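Long-range contacts in aminotransferase class-III (Sphaerobacter thermophilus DSM 20745, PDB 6K8H), which belongs to the class-III aminotransferases, a family of the PLP-dependent aminotransferase superfamily, and binds (5-hydroxy-4,6-dimethylpyridin-3-yl)methyl dihydrogen phosphate beside its central sheet: residues V219-N224 / A236-L241; V251-E256 / P275-M280. One frame throughout, in Å; residues are numbered along the deposited sequence.

Contact 1 (V219-N224 / A236-L241)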
loop_
_atom_site.group_PDB
_atom_site.type_symbol
_atom_site.label_atom_id
_atom_site.label_comp_id
_atom_site.label_asym_id
_atom_site.label_seq_id
_atom_site.Cartn_x
_atom_site.Cartn_y
_atom_site.Cartn_z
ATOM N N VAL B 219 -9.777 -19.575 0.729
ATOM C CA VAL B 219 -10.305 -19.353 -0.620
ATOM C C VAL B 219 -10.629 -17.866 -0.739
ATOM O O VAL B 219 -11.392 -17.325 0.071
ATOM C CB VAL B 219 -11.559 -20.193 -0.908
ATOM C CG1 VAL B 219 -12.138 -19.801 -2.273
ATOM C CG2 VAL B 219 -11.278 -21.685 -0.852
ATOM N N LEU B 220 -10.059 -17.208 -1.740
ATOM C CA LEU B 220 -10.270 -15.784 -1.968
ATOM C C LEU B 220 -11.188 -15.627 -3.170
ATOM O O LEU B 220 -10.925 -16.211 -4.226
ATOM C CB LEU B 220 -8.930 -15.083 -2.199
ATOM C CG LEU B 220 -8.859 -13.672 -2.759
ATOM C CD1 LEU B 220 -9.241 -12.676 -1.671
ATOM C CD2 LEU B 220 -7.450 -13.443 -3.274
ATOM N N ILE B 221 -12.272 -14.869 -3.011
ATOM C CA ILE B 221 -13.259 -14.752 -4.079
ATOM C C ILE B 221 -13.792 -13.324 -4.153
ATOM O O ILE B 221 -14.173 -12.742 -3.134
ATOM C CB ILE B 221 -14.416 -15.752 -3.894
ATOM C CG1 ILE B 221 -15.393 -15.624 -5.062
ATOM C CG2 ILE B 221 -15.080 -15.575 -2.523
ATOM C CD1 ILE B 221 -16.485 -16.684 -5.061
ATOM N N ASP B 222 -13.801 -12.760 -5.366
ATOM C CA ASP B 222 -14.501 -11.514 -5.657
ATOM C C ASP B 222 -15.946 -11.846 -6.011
ATOM O O ASP B 222 -16.177 -12.516 -7.024
ATOM C CB ASP B 222 -13.807 -10.799 -6.811
ATOM C CG ASP B 222 -14.460 -9.485 -7.210
ATOM O OD1 ASP B 222 -15.679 -9.287 -6.992
ATOM O OD2 ASP B 222 -13.726 -8.638 -7.787
ATOM N N PRO B 223 -16.950 -11.356 -5.252
ATOM C CA PRO B 223 -18.356 -11.717 -5.479
ATOM C C PRO B 223 -18.890 -11.330 -6.868
ATOM O O PRO B 223 -19.757 -12.014 -7.358
ATOM C CB PRO B 223 -19.138 -10.976 -4.383
ATOM C CG PRO B 223 -18.092 -10.561 -3.373
ATOM C CD PRO B 223 -16.803 -10.409 -4.151
ATOM N N ASN B 224 -18.449 -10.189 -7.400
ATOM C CA ASN B 224 -18.893 -9.716 -8.738
ATOM C C ASN B 224 -17.655 -9.243 -9.508
ATOM O O ASN B 224 -17.523 -8.032 -9.717
ATOM C CB ASN B 224 -19.947 -8.617 -8.582
ATOM C CG ASN B 224 -20.833 -8.445 -9.795
ATOM O OD1 ASN B 224 -20.669 -9.135 -10.797
ATOM N ND2 ASN B 224 -21.783 -7.529 -9.702
ATOM N N ALA B 236 -26.463 -20.479 -5.377
ATOM C CA ALA B 236 -26.176 -21.867 -5.015
ATOM C C ALA B 236 -24.672 -22.131 -4.955
ATOM O O ALA B 236 -24.187 -22.813 -4.039
ATOM C CB ALA B 236 -26.842 -22.818 -6.011
ATOM N N PHE B 237 -23.926 -21.599 -5.930
ATOM C CA PHE B 237 -22.472 -21.739 -5.959
ATOM C C PHE B 237 -21.839 -21.166 -4.696
ATOM O O PHE B 237 -21.012 -21.815 -4.050
ATOM C CB PHE B 237 -21.931 -21.045 -7.214
ATOM C CG PHE B 237 -20.448 -20.760 -7.182
ATOM C CD1 PHE B 237 -19.536 -21.729 -7.549
ATOM C CD2 PHE B 237 -19.975 -19.514 -6.818
ATOM C CE1 PHE B 237 -18.181 -21.466 -7.541
ATOM C CE2 PHE B 237 -18.609 -19.244 -6.808
ATOM C CZ PHE B 237 -17.716 -20.226 -7.166
ATOM N N LEU B 238 -22.240 -19.951 -4.315
ATOM C CA LEU B 238 -21.612 -19.277 -3.183
ATOM C C LEU B 238 -22.007 -19.936 -1.862
ATOM O O LEU B 238 -21.196 -20.017 -0.930
ATOM C CB LEU B 238 -21.982 -17.790 -3.207
ATOM C CG LEU B 238 -21.112 -16.787 -2.431
ATOM C CD1 LEU B 238 -19.699 -16.683 -3.017
ATOM C CD2 LEU B 238 -21.786 -15.408 -2.402
ATOM N N GLN B 239 -23.244 -20.434 -1.771
ATOM C CA GLN B 239 -23.672 -21.134 -0.561
ATOM C C GLN B 239 -22.913 -22.442 -0.388
ATOM O O GLN B 239 -22.473 -22.772 0.720
ATOM C CB GLN B 239 -25.183 -21.391 -0.601
ATOM C CG GLN B 239 -26.054 -20.123 -0.499
ATOM C CD GLN B 239 -27.469 -20.319 -1.049
ATOM O OE1 GLN B 239 -27.979 -21.447 -1.110
ATOM N NE2 GLN B 239 -28.108 -19.218 -1.459
ATOM N N ARG B 240 -22.725 -23.191 -1.476
ATOM C CA ARG B 240 -21.967 -24.431 -1.361
ATOM C C ARG B 240 -20.491 -24.171 -1.084
ATOM O O ARG B 240 -19.849 -24.951 -0.363
ATOM C CB ARG B 240 -22.156 -25.263 -2.623
ATOM C CG ARG B 240 -23.559 -25.861 -2.697
ATOM C CD ARG B 240 -23.833 -26.509 -4.040
ATOM N NE ARG B 240 -22.823 -27.508 -4.388
ATOM C CZ ARG B 240 -22.965 -28.394 -5.367
ATOM N NH1 ARG B 240 -24.081 -28.411 -6.091
ATOM N NH2 ARG B 240 -21.990 -29.255 -5.627
ATOM N N LEU B 241 -19.939 -23.086 -1.640
ATOM C CA LEU B 241 -18.574 -22.698 -1.302
ATOM C C LEU B 241 -18.454 -22.388 0.184
ATOM O O LEU B 241 -17.483 -22.805 0.840
ATOM C CB LEU B 241 -18.139 -21.485 -2.143
ATOM C CG LEU B 241 -16.723 -20.938 -1.879
ATOM C CD1 LEU B 241 -15.669 -21.997 -2.163
ATOM C CD2 LEU B 241 -16.445 -19.662 -2.695
#
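Ile221 sets its terminal methyl CD1 against three side chains of helix 235-248, Phe237, Leu238 and Leu241. CD1 lies 3.8 Å from each of Leu238 CD1, Leu241 CD2 and Phe237 CE2, and it meets the Phe237 ring at its edge, near the ring plane. The extended chain of Ile221 explains this reach: CG1 is anti to the backbone N (chi1 -178°) and CD1 continues the zigzag, so the side chain meets Phe237 and Leu241 tip to tip. Leu241 divides its two methyls between two residues on the helix-facing side of the strand, CD2 taking Ile221 while CD1 rests more loosely on Val219 CG1 at 4.2 Å. The contact is wholly apolar and buried. Where the strand ends, Asp222 starts an Asx turn, its OD1 accepting from Asn224 N at 2.9 Å, and it also touches the bound ligand. The helix runs nearly antiparallel to the strand, at 155°, with the short axes 12.0 Å apart, as expected for the helix of a beta-alpha-beta crossover packed on its sheet. Phe150 of strand 146-150 touches Val219, Ile221 and Leu241, Phe254 of strand 251-255 meets Ile221 and Leu238, and helix 202-211 adjoins Phe237 and Leu241.

Contact 2 (V251-E256 / P275-M280). With PLR ((5-hydroxy-4,6-dimethylpyridin-3-yl)methyl dihydrogen phosphate), chain D.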
loop_
_atom_site.group_PDB
_atom_site.type_symbol
_atom_site.label_atom_id
_atom_site.label_comp_id
_atom_site.label_asym_id
_atom_site.label_seq_id
_atom_site.Cartn_x
_atom_site.Cartn_y
_atom_site.Cartn_z
ATOM N N VAL B 251 -10.487 -20.641 5.512
ATOM C CA VAL B 251 -10.947 -19.265 5.676
ATOM C C VAL B 251 -11.512 -18.777 4.344
ATOM O O VAL B 251 -10.813 -18.785 3.326
ATOM C CB VAL B 251 -9.796 -18.365 6.147
ATOM C CG1 VAL B 251 -10.207 -16.910 6.114
ATOM C CG2 VAL B 251 -9.312 -18.785 7.551
ATOM N N LEU B 252 -12.767 -18.328 4.352
ATOM C CA LEU B 252 -13.382 -17.746 3.161
ATOM C C LEU B 252 -13.188 -16.229 3.200
ATOM O O LEU B 252 -13.685 -15.548 4.112
ATOM C CB LEU B 252 -14.863 -18.124 3.078
ATOM C CG LEU B 252 -15.703 -17.580 1.906
ATOM C CD1 LEU B 252 -15.105 -17.928 0.534
ATOM C CD2 LEU B 252 -17.135 -18.105 2.005
ATOM N N ILE B 253 -12.446 -15.706 2.221
ATOM C CA ILE B 253 -12.158 -14.281 2.107
ATOM C C ILE B 253 -12.928 -13.717 0.915
ATOM O O ILE B 253 -12.704 -14.135 -0.227
ATOM C CB ILE B 253 -10.655 -14.014 1.925
ATOM C CG1 ILE B 253 -9.826 -14.628 3.061
ATOM C CG2 ILE B 253 -10.401 -12.516 1.836
ATOM C CD1 ILE B 253 -8.358 -14.592 2.780
ATOM N N PHE B 254 -13.782 -12.734 1.165
ATOM C CA PHE B 254 -14.386 -11.958 0.088
ATOM C C PHE B 254 -13.492 -10.772 -0.247
ATOM O O PHE B 254 -13.056 -10.051 0.652
ATOM C CB PHE B 254 -15.776 -11.447 0.467
ATOM C CG PHE B 254 -16.865 -12.476 0.322
ATOM C CD1 PHE B 254 -16.556 -13.817 0.162
ATOM C CD2 PHE B 254 -18.199 -12.095 0.366
ATOM C CE1 PHE B 254 -17.550 -14.769 0.050
ATOM C CE2 PHE B 254 -19.209 -13.041 0.242
ATOM C CZ PHE B 254 -18.881 -14.383 0.078
ATOM N N ASP B 255 -13.218 -10.580 -1.536
ATOM C CA ASP B 255 -12.556 -9.372 -2.026
ATOM C C ASP B 255 -13.654 -8.412 -2.460
ATOM O O ASP B 255 -14.192 -8.533 -3.566
ATOM C CB ASP B 255 -11.602 -9.695 -3.172
ATOM C CG ASP B 255 -10.882 -8.458 -3.714
ATOM O OD1 ASP B 255 -11.274 -7.321 -3.366
ATOM O OD2 ASP B 255 -9.919 -8.622 -4.500
ATOM N N GLU B 256 -14.001 -7.465 -1.583
ATOM C CA GLU B 256 -14.983 -6.434 -1.890
ATOM C C GLU B 256 -14.335 -5.071 -2.104
ATOM O O GLU B 256 -14.961 -4.040 -1.851
ATOM C CB GLU B 256 -16.051 -6.352 -0.796
ATOM C CG GLU B 256 -16.849 -7.649 -0.615
ATOM C CD GLU B 256 -18.362 -7.416 -0.482
ATOM O OE1 GLU B 256 -18.925 -6.574 -1.228
ATOM O OE2 GLU B 256 -18.984 -8.088 0.365
ATOM N N PRO B 275 -18.716 -14.269 4.838
ATOM C CA PRO B 275 -17.327 -14.727 4.748
ATOM C C PRO B 275 -16.661 -14.651 6.117
ATOM O O PRO B 275 -17.181 -14.056 7.063
ATOM C CB PRO B 275 -16.678 -13.753 3.757
ATOM C CG PRO B 275 -17.523 -12.494 3.861
ATOM C CD PRO B 275 -18.922 -12.951 4.210
ATOM N N ASP B 276 -15.492 -15.274 6.207
ATOM C CA ASP B 276 -14.707 -15.174 7.430
ATOM C C ASP B 276 -13.929 -13.869 7.465
ATOM O O ASP B 276 -13.804 -13.240 8.527
ATOM C CB ASP B 276 -13.778 -16.382 7.540
ATOM C CG ASP B 276 -14.550 -17.696 7.527
ATOM O OD1 ASP B 276 -15.376 -17.908 8.449
ATOM O OD2 ASP B 276 -14.358 -18.494 6.584
ATOM N N LEU B 277 -13.408 -13.453 6.312
ATOM C CA LEU B 277 -12.726 -12.175 6.166
ATOM C C LEU B 277 -13.231 -11.478 4.917
ATOM O O LEU B 277 -13.709 -12.112 3.975
ATOM C CB LEU B 277 -11.197 -12.322 6.058
ATOM C CG LEU B 277 -10.451 -12.902 7.264
ATOM C CD1 LEU B 277 -8.986 -13.081 6.938
ATOM C CD2 LEU B 277 -10.624 -12.047 8.516
ATOM N N THR B 278 -13.091 -10.157 4.918
ATOM C CA THR B 278 -13.370 -9.304 3.774
ATOM C C THR B 278 -12.219 -8.320 3.607
ATOM O O THR B 278 -11.789 -7.691 4.581
ATOM C CB THR B 278 -14.686 -8.542 3.943
ATOM O OG1 THR B 278 -15.756 -9.460 4.194
ATOM C CG2 THR B 278 -15.012 -7.784 2.671
ATOM N N ALA B 279 -11.713 -8.213 2.377
ATOM C CA ALA B 279 -10.791 -7.166 1.965
ATOM C C ALA B 279 -11.585 -6.038 1.315
ATOM O O ALA B 279 -12.533 -6.286 0.565
ATOM C CB ALA B 279 -9.738 -7.702 0.986
ATOM N N MET B 280 -11.221 -4.799 1.649
ATOM C CA MET B 280 -11.920 -3.602 1.201
ATOM C C MET B 280 -10.890 -2.537 0.869
ATOM O O MET B 280 -9.724 -2.625 1.262
ATOM C CB MET B 280 -12.879 -3.073 2.284
ATOM C CG MET B 280 -13.889 -4.092 2.780
ATOM S SD MET B 280 -14.569 -3.675 4.404
ATOM C CE MET B 280 -13.370 -4.475 5.487
HETATM N N1 PLR D . -9.239 -6.188 -5.400
HETATM C C2 PLR D . -10.074 -5.748 -6.334
HETATM C C2A PLR D . -11.315 -6.527 -6.626
HETATM C C3 PLR D . -9.801 -4.557 -7.021
HETATM O O3 PLR D . -10.676 -4.136 -7.956
HETATM C C4 PLR D . -8.629 -3.834 -6.721
HETATM C C4A PLR D . -8.338 -2.585 -7.427
HETATM C C5 PLR D . -7.776 -4.321 -5.726
HETATM C C6 PLR D . -8.115 -5.499 -5.117
HETATM C C5A PLR D . -6.494 -3.616 -5.370
HETATM O O4P PLR D . -6.661 -2.340 -4.680
HETATM P P PLR D . -5.514 -1.220 -4.810
HETATM O O1P PLR D . -4.249 -1.904 -4.400
HETATM O O2P PLR D . -5.492 -0.812 -6.237
HETATM O O3P PLR D . -5.902 -0.102 -3.898
#
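Pro275 lies over one face of the Phe254 ring, its CB 3.8 Å from the ring centroid and 19° off the normal, a CH-pi contact in which CG also nears the ring. On the opposite face of the sheet, Ile253 and Leu277 run side by side, and Leu277 CD1 meets Val251 CG1 at 4.1 Å. Between these two faces the parallel strands pair Ile253 with Leu277, Phe254 with Thr278 and Asp255 with Ala279. Phe254 N donates to Leu277 O, Phe254 O accepts from Ala279 N, and Glu256 N extends the ladder to Ala279 O. At the opening end Leu252 O accepts two donors, Asp276 N at 2.8 Å, strongly bent at 134°, and Leu277 N at 3.1 Å, nearly straight. Asp276 also turns its carboxylate back to the strand: with CG anti to its own carbonyl carbon (chi1 -58°), OD2 takes Leu252 N at 2.7 Å through its anti lone pair. Arg242 forms a salt bridge with the same oxygen. Farther along, the carboxylate of Glu256 is held by Ser259, Gln268 and Met267 N, and Gln268 also binds Thr278 OG1. At the ligand end, Asp255 OD2 lies 2.7 Å from N1 of the bound (5-hydroxy-4,6-dimethylpyridin-3-yl)methyl dihydrogen phosphate. His155 ND1 hydrogen-bonds the same oxygen, while Val257 N holds OD1. An aspartate facing the pyridine nitrogen is characteristic of fold-type I PLP-dependent enzymes; here the paired backbone of Asp255 and its carboxylate bonds are consistent with a fixed orientation toward N1.

How the contacts relate
Contacts 1 and 2 are both buried and lie in series along the chain, their centres about 10 Å apart, in successive beta-alpha-beta units that share strand 251-255. Strands 216-221 and 251-255 are neighbours in the seven-stranded sheet, and probable hydrogen bonds from Ile253 N to Val219 O and from Asp255 N to Ile221 O knit them together. Their chemistry follows their place: contact 1 packs a helix on the sheet through hydrocarbon alone, whereas contact 2 lies between two strands within it and depends chiefly on backbone bonds, with an aspartate at its opening. Segments 219-224 and 251-256 each carry an aspartate, Asp222 and Asp255, of the same ligand pocket.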